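Protein DOA1 (Saccharomyces cerevisiae, PDB 3ODT) probably binds ubiquitin through its WD40 beta-propeller domain, a kind of domain that regulates the turnover of F-box proteins. Local coordinates at residues D18-D23 and V35-T40; G39-W44 and V54-Q59; F61-C66 and G77-M82; P265-W270 and G283-L288. One frame throughout, in Å; residues are numbered along the deposited sequence.

Contact 1. Residues D18-D23 and V35-T40; sequences DQDVRD and VSRDGT
Arg37 lays its aliphatic chain beside that of Arg22, both pointing the same way, with Arg37 CG 3.9 Å from Arg22 CG. Its CB meets Gln19 CB, its CD approaches Asp20 CB, and its backbone N donates to Asp20 O at 3.1 Å. The two guanidinium groups come near without touching; each also makes a cation-pi contact, Arg22 with Trp270 and Arg37 with Phe61. Val35 secures the other end: its N donates to Asp23 O and its O accepts from Arg22 N, while Val35 CG2 rests on Asp23 CB at 3.9 Å. This is the pairing of strands 21-26 and 31-36, the first two of a WD40 propeller blade, and the register slips by one residue between Val21-Ser36 and Asp23-Val35 to form a beta bulge. Beyond it the chain enters the type I turn from Ser36 to Gly39, where Ser36 OG takes Asp38 N at 2.9 Å in an ST turn. Asp38 CG lies between its own backbone N and carbonyl carbon (chi1 70°), and OD2 receives Asp18 N on its anti side at 2.9 Å, 20° out of the carboxylate plane. Asp38 OD2 also meets His17 ND1 and Arg42 NH2, while OD1 accepts both N and OG1 of Thr40 from one face of its plane. An alanine here would probably leave Asp18 N and the guanidinium of Arg42 without their carboxylate mate.

Contact 2. Residues G39-W44 and V54-Q59; sequences GTVRLW and VVYTGQ
A classic beta bulge, with Val55 and Tyr56 both facing Val41, marks the hairpin of strands 40-46 and 50-57, the third and fourth strands of a propeller blade. Val41 O takes Val55 N at 2.9 Å and, only weakly, Tyr56 N at 3.5 Å; Val41 N donates a hydrogen bond to Tyr56 O. The Val41 side chain spreads over both bulge residues: CG1, anti to the backbone N (chi1 -179°), reaches Val55 CG2 at 3.6 Å, and CG2 meets Tyr56 CB at 3.9 Å. Farther on, Leu43 CB packs against Val55 CG1. At the other end Gly39 O accepts from Gly58 N at 3.0 Å, the donor standing 36° above the carbonyl plane, and any CB on Gly39 would run into Gly58 O. On the face that carries Thr40 and Arg42, Val54 CG2 covers one side of the Arg42 guanidinium, off toward its rim and 3.5 Å from NH1. That group is steered by Arg42 NE, which donates to Thr40 OG1 at 3.1 Å, and by a salt bridge from NH2 to Asp38. An alanine in place of Arg42 would probably leave Val54 CG2 without the guanidinium face it packs on and the Asp38 carboxylate without its positive mate. Trp44, bonded through NE1 to Ser34 OG, belongs with Ser34, His17 and Asp38 to the tetrad characteristic of WD40 repeats.

Contact 3. Residues F61-C66 and G77-M82; sequences FLNSVC and GGKDTM
Gly77 O is gripped by two successive backbone donors, Asn63 N at 2.8 Å, lying in the carbonyl plane, and Ser64 N at 3.1 Å, tilted 27° from it. Gly77 N repays the second of these residues by donating to Ser64 O at 3.0 Å. Two residues facing one make a classic beta bulge, and it joins strands 62-68 and 73-78, the first two strands of a propeller blade. Ser64 OG comes within 3.3 Å of Gly77 O, but its hydrogen bond runs to Val107 O on the next blade. Past the bulge, Phe61 O accepts from Lys79 N at 3.0 Å and also draws in Gly78 CA at 3.3 Å as a CA-H...O contact. That approach depends on Gly78 having no side chain, since a CB there would collide with Phe61 O and with Leu62 CA. Leu62 CD2 touches the Gly77 carbonyl. At the turn end of the contact the side chains of Phe61 and Lys79 run alongside each other in the same direction, Lys79 CG lying 4.1 Å from Phe61 CB. Asn63 ND2 passes near Gly78 CA and bonds to Asn106 OD1. The turn from Gly78 to Thr81 is finished by Asp80 OD2, which accepts from the backbone N of Met82, a selenomethionine, in an Asx turn. All four hydrogen bonds across the contact run between backbone atoms, which leaves the polar ends of Asn63 and Ser64 to tie this hairpin to the start of the next blade.

Contact 4. Residues P265-W270 and G283-L288; sequences PAISIW and GSSDNL
Two of the three protein residues of the calcium site, Ser285 and Asn287, lie in the type I turn from Ser284 to Asn287, and Ser285 also pins this turn to the loop leading into strand 269-274. Ser285 OG accepts from Ser268 N at 2.9 Å, and Ser285 N in turn donates to Ser268 O at 2.9 Å, so the two residues hold each other by a reciprocal pair of bonds. A chi1 of 60° sets Ser285 OG between its own backbone N and carbonyl carbon; there it also lies 3.0 Å from Ile267 N and 3.4 Å from Ile267 CG1. Ala266 CB presses on the turn from the same loop, 3.7 Å from Asp286 CG. The strand pairing proper starts with Ile269 opposite Ser284, where Ile269 CD1 meets Ser284 CB, and continues with Trp270 N donating to Gly283 O at 2.9 Å. These are strands 269-274 and 280-284 of the WD40 blade that strand 9-14, from the start of the chain, completes, the usual way of closing a beta-propeller. The Trp270 indole has Ser268 CB over one face, toward the rim, and stacks with Tyr229. Its NE1 passes Ser285 CB and bonds to OD2 of Asp20, the third calcium residue, which makes Trp270 a second-shell partner of the site. Within the turn, Asp286 OD1 accepts from Ser284 OG at 2.6 Å, on the syn side, 31° out of the carboxylate plane, while OD2 forms a salt bridge with Arg290.

Along the chain the contacts come in the order 1, 2, 3, 4. Contacts 1 and 2 belong to one four-stranded blade, share Gly39 and Thr40, and have centres about 8 Å apart. Contact 3 opens the following blade and contact 4 lies in the closing one, each with its centre about 10 Å from that of contact 1 but about 18 Å from the other. Contact 1 therefore sits between two blade junctions. Backbone pairs Ser36-Leu62 and Val21-Ser284 cross them, and Asp20 of contact 1 joins Ser285 and Asn287 of contact 4 at the calcium ion, so the ion bridges the two blades at this junction and may help to close the propeller ring.

Contact 1. Residues D18-D23 and V35-T40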
loop_
_atom_site.group_PDB
_atom_site.type_symbol
_atom_site.label_atom_id
_atom_site.label_comp_id
_atom_site.label_asym_id
_atom_site.label_seq_id
_atom_site.Cartn_x
_atom_site.Cartn_y
_atom_site.Cartn_z
ATOM N N ASP A 18 -14.666 9.860 8.138
ATOM C CA ASP A 18 -14.684 11.174 8.767
ATOM C C ASP A 18 -13.281 11.780 9.001
ATOM O O ASP A 18 -13.167 12.878 9.541
ATOM C CB ASP A 18 -15.409 11.082 10.101
ATOM C CG ASP A 18 -16.846 10.686 9.932
ATOM O OD1 ASP A 18 -17.486 11.194 8.973
ATOM O OD2 ASP A 18 -17.329 9.900 10.777
ATOM N N GLN A 19 -12.233 11.023 8.670
ATOM C CA GLN A 19 -10.867 11.533 8.710
ATOM C C GLN A 19 -10.075 10.904 7.565
ATOM O O GLN A 19 -10.621 10.121 6.791
ATOM C CB GLN A 19 -10.208 11.226 10.063
ATOM C CG GLN A 19 -10.880 11.875 11.260
ATOM C CD GLN A 19 -10.721 13.377 11.306
ATOM O OE1 GLN A 19 -9.813 13.940 10.688
ATOM N NE2 GLN A 19 -11.615 14.050 12.050
ATOM N N ASP A 20 -8.793 11.239 7.457
ATOM C CA ASP A 20 -8.051 10.857 6.274
ATOM C C ASP A 20 -8.180 9.371 6.003
ATOM O O ASP A 20 -8.110 8.555 6.932
ATOM C CB ASP A 20 -6.551 11.169 6.415
ATOM C CG ASP A 20 -6.249 12.648 6.426
ATOM O OD1 ASP A 20 -7.134 13.452 6.716
ATOM O OD2 ASP A 20 -5.105 12.999 6.118
ATOM N N VAL A 21 -8.289 9.028 4.711
ATOM C CA VAL A 21 -8.181 7.636 4.284
ATOM C C VAL A 21 -6.700 7.330 4.076
ATOM O O VAL A 21 -6.033 7.915 3.231
ATOM C CB VAL A 21 -8.962 7.374 2.998
ATOM C CG1 VAL A 21 -8.807 5.920 2.583
ATOM C CG2 VAL A 21 -10.426 7.741 3.189
ATOM N N ARG A 22 -6.173 6.413 4.861
ATOM C CA ARG A 22 -4.746 6.178 4.888
ATOM C C ARG A 22 -4.279 5.001 4.040
ATOM O O ARG A 22 -3.113 4.925 3.677
ATOM C CB ARG A 22 -4.310 5.936 6.321
ATOM C CG ARG A 22 -4.465 7.139 7.254
ATOM C CD ARG A 22 -3.514 8.272 6.895
ATOM N NE ARG A 22 -2.149 7.771 6.759
ATOM C CZ ARG A 22 -1.050 8.495 6.849
ATOM N NH1 ARG A 22 -1.128 9.784 7.124
ATOM N NH2 ARG A 22 0.142 7.907 6.679
ATOM N N ASP A 23 -5.189 4.096 3.743
ATOM C CA ASP A 23 -4.864 2.918 2.961
ATOM C C ASP A 23 -6.126 2.320 2.353
ATOM O O ASP A 23 -7.204 2.333 2.966
ATOM C CB ASP A 23 -4.115 1.892 3.809
ATOM C CG ASP A 23 -3.140 1.030 2.975
ATOM O OD1 ASP A 23 -2.944 1.301 1.763
ATOM O OD2 ASP A 23 -2.530 0.102 3.548
ATOM N N VAL A 35 -9.214 2.070 5.116
ATOM C CA VAL A 35 -9.071 2.332 6.541
ATOM C C VAL A 35 -8.669 3.776 6.729
ATOM O O VAL A 35 -8.145 4.424 5.808
ATOM C CB VAL A 35 -8.065 1.375 7.211
ATOM C CG1 VAL A 35 -8.458 -0.110 7.037
ATOM C CG2 VAL A 35 -6.663 1.625 6.698
ATOM N N SER A 36 -8.908 4.296 7.920
ATOM C CA SER A 36 -8.867 5.721 8.120
ATOM C C SER A 36 -8.414 6.068 9.524
ATOM O O SER A 36 -8.538 5.256 10.448
ATOM C CB SER A 36 -10.285 6.274 7.864
ATOM O OG SER A 36 -10.459 7.591 8.318
ATOM N N ARG A 37 -7.942 7.291 9.708
ATOM C CA ARG A 37 -7.724 7.825 11.044
ATOM C C ARG A 37 -9.011 7.942 11.867
ATOM O O ARG A 37 -8.943 8.158 13.079
ATOM C CB ARG A 37 -7.020 9.153 10.940
ATOM C CG ARG A 37 -5.570 9.019 10.510
ATOM C CD ARG A 37 -5.043 10.383 10.107
ATOM N NE ARG A 37 -5.066 11.364 11.187
ATOM C CZ ARG A 37 -4.052 11.594 12.015
ATOM N NH1 ARG A 37 -2.923 10.896 11.909
ATOM N NH2 ARG A 37 -4.158 12.525 12.950
ATOM N N ASP A 38 -10.176 7.773 11.238
ATOM C CA ASP A 38 -11.443 7.734 11.981
ATOM C C ASP A 38 -11.645 6.407 12.740
ATOM O O ASP A 38 -12.619 6.238 13.462
ATOM C CB ASP A 38 -12.668 8.079 11.096
ATOM C CG ASP A 38 -13.013 7.005 10.061
ATOM O OD1 ASP A 38 -12.448 5.896 10.100
ATOM O OD2 ASP A 38 -13.901 7.281 9.201
ATOM N N GLY A 39 -10.708 5.481 12.578
ATOM C CA GLY A 39 -10.706 4.249 13.324
ATOM C C GLY A 39 -11.543 3.142 12.705
ATOM O O GLY A 39 -11.688 2.082 13.314
ATOM N N THR A 40 -12.068 3.371 11.504
ATOM C CA THR A 40 -12.935 2.405 10.860
ATOM C C THR A 40 -12.279 1.723 9.667
ATOM O O THR A 40 -11.364 2.277 9.030
ATOM C CB THR A 40 -14.287 3.014 10.402
ATOM O OG1 THR A 40 -14.085 3.906 9.293
ATOM C CG2 THR A 40 -14.990 3.727 11.539
#

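Contact 2. Residues G39-W44 and V54-Q59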
loop_
_atom_site.group_PDB
_atom_site.type_symbol
_atom_site.label_atom_id
_atom_site.label_comp_id
_atom_site.label_asym_id
_atom_site.label_seq_id
_atom_site.Cartn_x
_atom_site.Cartn_y
_atom_site.Cartn_z
ATOM N N GLY A 39 -10.708 5.481 12.578
ATOM C CA GLY A 39 -10.706 4.249 13.324
ATOM C C GLY A 39 -11.543 3.142 12.705
ATOM O O GLY A 39 -11.688 2.082 13.314
ATOM N N THR A 40 -12.068 3.371 11.504
ATOM C CA THR A 40 -12.935 2.405 10.860
ATOM C C THR A 40 -12.279 1.723 9.667
ATOM O O THR A 40 -11.364 2.277 9.030
ATOM C CB THR A 40 -14.287 3.014 10.402
ATOM O OG1 THR A 40 -14.085 3.906 9.293
ATOM C CG2 THR A 40 -14.990 3.727 11.539
ATOM N N VAL A 41 -12.766 0.515 9.402
ATOM C CA VAL A 41 -12.512 -0.240 8.171
ATOM C C VAL A 41 -13.842 -0.246 7.447
ATOM O O VAL A 41 -14.850 -0.640 8.025
ATOM C CB VAL A 41 -12.163 -1.700 8.462
ATOM C CG1 VAL A 41 -11.871 -2.450 7.161
ATOM C CG2 VAL A 41 -10.984 -1.791 9.422
ATOM N N ARG A 42 -13.852 0.193 6.199
ATOM C CA ARG A 42 -15.045 0.180 5.368
ATOM C C ARG A 42 -14.880 -0.692 4.162
ATOM O O ARG A 42 -13.832 -0.703 3.514
ATOM C CB ARG A 42 -15.410 1.598 4.963
ATOM C CG ARG A 42 -15.853 2.383 6.147
ATOM C CD ARG A 42 -16.120 3.807 5.815
ATOM N NE ARG A 42 -16.044 4.579 7.052
ATOM C CZ ARG A 42 -17.050 5.192 7.641
ATOM N NH1 ARG A 42 -18.268 5.145 7.148
ATOM N NH2 ARG A 42 -16.801 5.850 8.747
ATOM N N LEU A 43 -15.932 -1.449 3.894
ATOM C CA LEU A 43 -16.061 -2.295 2.720
ATOM C C LEU A 43 -17.082 -1.644 1.814
ATOM O O LEU A 43 -18.229 -1.362 2.228
ATOM C CB LEU A 43 -16.527 -3.684 3.124
ATOM C CG LEU A 43 -16.755 -4.633 1.960
ATOM C CD1 LEU A 43 -15.451 -4.929 1.224
ATOM C CD2 LEU A 43 -17.367 -5.917 2.487
ATOM N N TRP A 44 -16.659 -1.397 0.581
ATOM C CA TRP A 44 -17.488 -0.750 -0.419
ATOM C C TRP A 44 -17.791 -1.794 -1.487
ATOM O O TRP A 44 -16.868 -2.445 -2.008
ATOM C CB TRP A 44 -16.738 0.447 -1.033
ATOM C CG TRP A 44 -16.125 1.403 -0.032
ATOM C CD1 TRP A 44 -14.897 1.304 0.555
ATOM C CD2 TRP A 44 -16.681 2.648 0.427
ATOM N NE1 TRP A 44 -14.676 2.365 1.387
ATOM C CE2 TRP A 44 -15.749 3.217 1.309
ATOM C CE3 TRP A 44 -17.883 3.310 0.205
ATOM C CZ2 TRP A 44 -15.984 4.403 1.966
ATOM C CZ3 TRP A 44 -18.113 4.510 0.852
ATOM C CH2 TRP A 44 -17.172 5.040 1.733
ATOM N N VAL A 54 -19.460 -0.085 7.353
ATOM C CA VAL A 54 -18.398 -0.188 8.327
ATOM C C VAL A 54 -18.347 -1.618 8.836
ATOM O O VAL A 54 -19.327 -2.115 9.408
ATOM C CB VAL A 54 -18.598 0.770 9.524
ATOM C CG1 VAL A 54 -17.531 0.548 10.563
ATOM C CG2 VAL A 54 -18.570 2.207 9.047
ATOM N N VAL A 55 -17.206 -2.271 8.647
ATOM C CA VAL A 55 -17.050 -3.663 9.068
ATOM C C VAL A 55 -16.236 -3.773 10.343
ATOM O O VAL A 55 -16.209 -4.829 10.968
ATOM C CB VAL A 55 -16.449 -4.540 7.949
ATOM C CG1 VAL A 55 -17.435 -4.635 6.758
ATOM C CG2 VAL A 55 -15.109 -4.025 7.506
ATOM N N TYR A 56 -15.612 -2.667 10.752
ATOM C CA TYR A 56 -14.915 -2.617 12.041
ATOM C C TYR A 56 -14.758 -1.168 12.496
ATOM O O TYR A 56 -14.451 -0.299 11.704
ATOM C CB TYR A 56 -13.513 -3.270 11.952
ATOM C CG TYR A 56 -12.674 -3.050 13.209
ATOM C CD1 TYR A 56 -12.676 -3.967 14.245
ATOM C CD2 TYR A 56 -11.894 -1.907 13.352
ATOM C CE1 TYR A 56 -11.900 -3.745 15.389
ATOM C CE2 TYR A 56 -11.119 -1.688 14.459
ATOM C CZ TYR A 56 -11.120 -2.596 15.476
ATOM O OH TYR A 56 -10.347 -2.333 16.599
ATOM N N THR A 57 -14.960 -0.939 13.783
ATOM C CA THR A 57 -14.700 0.352 14.410
ATOM C C THR A 57 -13.886 0.160 15.665
ATOM O O THR A 57 -14.169 -0.736 16.481
ATOM C CB THR A 57 -15.978 1.073 14.849
ATOM O OG1 THR A 57 -16.898 1.129 13.764
ATOM C CG2 THR A 57 -15.646 2.483 15.260
ATOM N N GLY A 58 -12.906 1.053 15.830
ATOM C CA GLY A 58 -12.122 1.171 17.053
ATOM C C GLY A 58 -11.701 2.616 17.232
ATOM O O GLY A 58 -11.995 3.468 16.381
ATOM N N GLN A 59 -11.044 2.932 18.338
ATOM C CA GLN A 59 -10.629 4.317 18.564
ATOM C C GLN A 59 -9.295 4.665 17.903
ATOM O O GLN A 59 -9.071 5.822 17.497
ATOM C CB GLN A 59 -10.610 4.639 20.063
ATOM C CG GLN A 59 -12.020 4.831 20.637
ATOM C CD GLN A 59 -12.887 5.796 19.775
ATOM O OE1 GLN A 59 -12.457 6.899 19.429
ATOM N NE2 GLN A 59 -14.114 5.362 19.421
#

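Contact 3. Residues F61-C66 and G77-M82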
loop_
_atom_site.group_PDB
_atom_site.type_symbol
_atom_site.label_atom_id
_atom_site.label_comp_id
_atom_site.label_asym_id
_atom_site.label_seq_id
_atom_site.Cartn_x
_atom_site.Cartn_y
_atom_site.Cartn_z
ATOM N N PHE A 61 -6.175 5.147 15.327
ATOM C CA PHE A 61 -5.998 5.465 13.929
ATOM C C PHE A 61 -5.617 4.181 13.206
ATOM O O PHE A 61 -4.786 3.390 13.711
ATOM C CB PHE A 61 -4.866 6.472 13.743
ATOM C CG PHE A 61 -5.084 7.789 14.399
ATOM C CD1 PHE A 61 -6.331 8.178 14.873
ATOM C CD2 PHE A 61 -4.012 8.664 14.545
ATOM C CE1 PHE A 61 -6.498 9.416 15.483
ATOM C CE2 PHE A 61 -4.186 9.895 15.150
ATOM C CZ PHE A 61 -5.431 10.268 15.614
ATOM N N LEU A 62 -6.204 3.968 12.043
ATOM C CA LEU A 62 -5.837 2.850 11.179
ATOM C C LEU A 62 -5.078 3.424 9.977
ATOM O O LEU A 62 -5.536 4.380 9.316
ATOM C CB LEU A 62 -7.062 2.053 10.746
ATOM C CG LEU A 62 -7.850 1.382 11.869
ATOM C CD1 LEU A 62 -9.044 0.652 11.314
ATOM C CD2 LEU A 62 -6.925 0.434 12.618
ATOM N N ASN A 63 -3.910 2.832 9.730
ATOM C CA ASN A 63 -2.947 3.301 8.738
ATOM C C ASN A 63 -2.619 2.341 7.618
ATOM O O ASN A 63 -2.053 2.734 6.605
ATOM C CB ASN A 63 -1.677 3.741 9.441
ATOM C CG ASN A 63 -1.889 4.992 10.275
ATOM O OD1 ASN A 63 -2.470 5.958 9.797
ATOM N ND2 ASN A 63 -1.441 4.963 11.540
ATOM N N SER A 64 -2.992 1.076 7.791
ATOM C CA SER A 64 -2.663 0.052 6.818
ATOM C C SER A 64 -3.790 -0.988 6.716
ATOM O O SER A 64 -4.499 -1.288 7.699
ATOM C CB SER A 64 -1.330 -0.595 7.192
ATOM O OG SER A 64 -1.376 -1.138 8.489
ATOM N N VAL A 65 -3.898 -1.563 5.526
ATOM C CA VAL A 65 -4.875 -2.610 5.244
ATOM C C VAL A 65 -4.310 -3.505 4.143
ATOM O O VAL A 65 -3.516 -3.055 3.292
ATOM C CB VAL A 65 -6.244 -1.998 4.779
ATOM C CG1 VAL A 65 -6.125 -1.362 3.390
ATOM C CG2 VAL A 65 -7.390 -3.007 4.831
ATOM N N CYS A 66 -4.711 -4.777 4.184
ATOM C CA CYS A 66 -4.495 -5.699 3.075
ATOM C C CYS A 66 -5.595 -6.746 3.118
ATOM O O CYS A 66 -6.449 -6.736 4.019
ATOM C CB CYS A 66 -3.101 -6.329 3.100
ATOM S SG CYS A 66 -2.813 -7.499 4.439
ATOM N N GLY A 77 -4.178 -2.402 10.491
ATOM C CA GLY A 77 -3.403 -2.019 11.647
ATOM C C GLY A 77 -3.144 -0.525 11.672
ATOM O O GLY A 77 -3.432 0.208 10.721
ATOM N N GLY A 78 -2.623 -0.083 12.803
ATOM C CA GLY A 78 -2.312 1.323 12.962
ATOM C C GLY A 78 -1.696 1.612 14.305
ATOM O O GLY A 78 -0.859 0.834 14.818
ATOM N N LYS A 79 -2.153 2.709 14.907
ATOM C CA LYS A 79 -1.450 3.282 16.051
ATOM C C LYS A 79 -1.484 2.373 17.272
ATOM O O LYS A 79 -0.602 2.462 18.127
ATOM C CB LYS A 79 -1.986 4.676 16.402
ATOM C CG LYS A 79 -1.322 5.798 15.587
ATOM C CD LYS A 79 0.210 5.928 15.876
ATOM C CE LYS A 79 0.519 6.753 17.116
ATOM N NZ LYS A 79 0.086 8.180 16.932
ATOM N N ASP A 80 -2.488 1.525 17.419
ATOM C CA ASP A 80 -2.541 0.734 18.646
ATOM C C ASP A 80 -1.584 -0.470 18.637
ATOM O O ASP A 80 -1.534 -1.217 19.600
ATOM C CB ASP A 80 -3.983 0.391 19.040
ATOM C CG ASP A 80 -4.508 -0.820 18.348
ATOM O OD1 ASP A 80 -5.682 -1.180 18.595
ATOM O OD2 ASP A 80 -3.754 -1.411 17.565
ATOM N N THR A 81 -0.832 -0.635 17.550
ATOM C CA THR A 81 0.247 -1.631 17.472
ATOM C C THR A 81 -0.188 -3.054 17.100
ATOM O O THR A 81 0.645 -3.943 16.928
ATOM C CB THR A 81 1.051 -1.691 18.785
ATOM O OG1 THR A 81 0.322 -2.444 19.763
ATOM C CG2 THR A 81 1.313 -0.291 19.317
HETATM N N MSE A 82 -1.493 -3.232 16.905
HETATM C CA MSE A 82 -2.064 -4.528 16.591
HETATM C C MSE A 82 -2.381 -4.690 15.115
HETATM O O MSE A 82 -2.613 -3.715 14.413
HETATM C CB MSE A 82 -3.379 -4.708 17.367
HETATM C CG MSE A 82 -3.321 -4.325 18.855
HETATM SE SE MSE A 82 -2.051 -5.468 19.776
HETATM C CE MSE A 82 -1.777 -4.586 21.479
#

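Contact 4. Residues P265-W270 and G283-L288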
loop_
_atom_site.group_PDB
_atom_site.type_symbol
_atom_site.label_atom_id
_atom_site.label_comp_id
_atom_site.label_asym_id
_atom_site.label_seq_id
_atom_site.Cartn_x
_atom_site.Cartn_y
_atom_site.Cartn_z
ATOM N N PRO A 265 -8.389 17.602 -5.097
ATOM C CA PRO A 265 -8.532 18.696 -4.124
ATOM C C PRO A 265 -8.361 18.179 -2.690
ATOM O O PRO A 265 -9.258 18.313 -1.844
ATOM C CB PRO A 265 -9.962 19.213 -4.377
ATOM C CG PRO A 265 -10.717 17.968 -4.817
ATOM C CD PRO A 265 -9.701 17.145 -5.609
ATOM N N ALA A 266 -7.196 17.602 -2.432
ATOM C CA ALA A 266 -6.841 17.091 -1.126
ATOM C C ALA A 266 -5.386 17.390 -0.878
ATOM O O ALA A 266 -4.565 17.253 -1.774
ATOM C CB ALA A 266 -7.073 15.590 -1.099
ATOM N N ILE A 267 -5.024 17.785 0.336
ATOM C CA ILE A 267 -3.654 18.211 0.585
ATOM C C ILE A 267 -2.653 17.048 0.462
ATOM O O ILE A 267 -1.487 17.296 0.147
ATOM C CB ILE A 267 -3.457 18.934 1.939
ATOM C CG1 ILE A 267 -3.805 18.024 3.118
ATOM C CG2 ILE A 267 -4.227 20.283 1.947
ATOM C CD1 ILE A 267 -3.569 18.683 4.460
ATOM N N SER A 268 -3.107 15.820 0.713
ATOM C CA SER A 268 -2.251 14.624 0.638
ATOM C C SER A 268 -2.990 13.461 0.032
ATOM O O SER A 268 -4.147 13.184 0.416
ATOM C CB SER A 268 -1.835 14.186 2.050
ATOM O OG SER A 268 -1.218 15.234 2.776
ATOM N N ILE A 269 -2.344 12.737 -0.880
ATOM C CA ILE A 269 -2.916 11.498 -1.406
ATOM C C ILE A 269 -2.113 10.333 -0.800
ATOM O O ILE A 269 -0.934 10.205 -1.084
ATOM C CB ILE A 269 -2.842 11.418 -2.942
ATOM C CG1 ILE A 269 -3.194 12.760 -3.584
ATOM C CG2 ILE A 269 -3.771 10.267 -3.433
ATOM C CD1 ILE A 269 -4.533 13.330 -3.167
ATOM N N TRP A 270 -2.742 9.570 0.104
ATOM C CA TRP A 270 -2.022 8.610 0.922
ATOM C C TRP A 270 -1.776 7.246 0.297
ATOM O O TRP A 270 -0.792 6.584 0.621
ATOM C CB TRP A 270 -2.734 8.408 2.260
ATOM C CG TRP A 270 -2.784 9.627 3.073
ATOM C CD1 TRP A 270 -3.886 10.342 3.423
ATOM C CD2 TRP A 270 -1.660 10.297 3.646
ATOM N NE1 TRP A 270 -3.518 11.431 4.182
ATOM C CE2 TRP A 270 -2.155 11.425 4.329
ATOM C CE3 TRP A 270 -0.287 10.063 3.627
ATOM C CZ2 TRP A 270 -1.327 12.310 5.002
ATOM C CZ3 TRP A 270 0.546 10.941 4.315
ATOM C CH2 TRP A 270 0.022 12.067 4.964
ATOM N N GLY A 283 -7.029 6.689 -1.891
ATOM C CA GLY A 283 -7.399 7.201 -0.584
ATOM C C GLY A 283 -6.669 8.509 -0.308
ATOM O O GLY A 283 -5.459 8.592 -0.435
ATOM N N SER A 284 -7.406 9.525 0.142
ATOM C CA SER A 284 -6.848 10.857 0.289
ATOM C C SER A 284 -7.252 11.583 1.573
ATOM O O SER A 284 -8.119 11.131 2.360
ATOM C CB SER A 284 -7.152 11.701 -0.949
ATOM O OG SER A 284 -8.503 11.616 -1.304
ATOM N N SER A 285 -6.609 12.723 1.793
ATOM C CA SER A 285 -6.787 13.470 3.023
ATOM C C SER A 285 -8.124 14.216 3.135
ATOM O O SER A 285 -8.449 14.743 4.197
ATOM C CB SER A 285 -5.662 14.488 3.160
ATOM O OG SER A 285 -5.666 15.386 2.076
ATOM N N ASP A 286 -8.879 14.268 2.039
ATOM C CA ASP A 286 -10.213 14.861 2.084
ATOM C C ASP A 286 -11.240 13.851 2.595
ATOM O O ASP A 286 -12.437 14.083 2.532
ATOM C CB ASP A 286 -10.620 15.410 0.718
ATOM C CG ASP A 286 -10.548 14.379 -0.381
ATOM O OD1 ASP A 286 -10.159 13.239 -0.127
ATOM O OD2 ASP A 286 -10.880 14.735 -1.524
ATOM N N ASN A 287 -10.744 12.698 3.029
ATOM C CA ASN A 287 -11.534 11.640 3.673
ATOM C C ASN A 287 -12.333 10.814 2.687
ATOM O O ASN A 287 -13.209 10.041 3.070
ATOM C CB ASN A 287 -12.459 12.188 4.765
ATOM C CG ASN A 287 -11.760 13.169 5.711
ATOM O OD1 ASN A 287 -10.520 13.220 5.842
ATOM N ND2 ASN A 287 -12.565 13.945 6.398
ATOM N N LEU A 288 -12.014 10.974 1.413
ATOM C CA LEU A 288 -12.668 10.249 0.351
ATOM C C LEU A 288 -11.830 9.077 -0.168
ATOM O O LEU A 288 -10.592 9.132 -0.204
ATOM C CB LEU A 288 -12.949 11.186 -0.828
ATOM C CG LEU A 288 -13.966 12.277 -0.556
ATOM C CD1 LEU A 288 -14.014 13.218 -1.723
ATOM C CD2 LEU A 288 -15.340 11.659 -0.218
#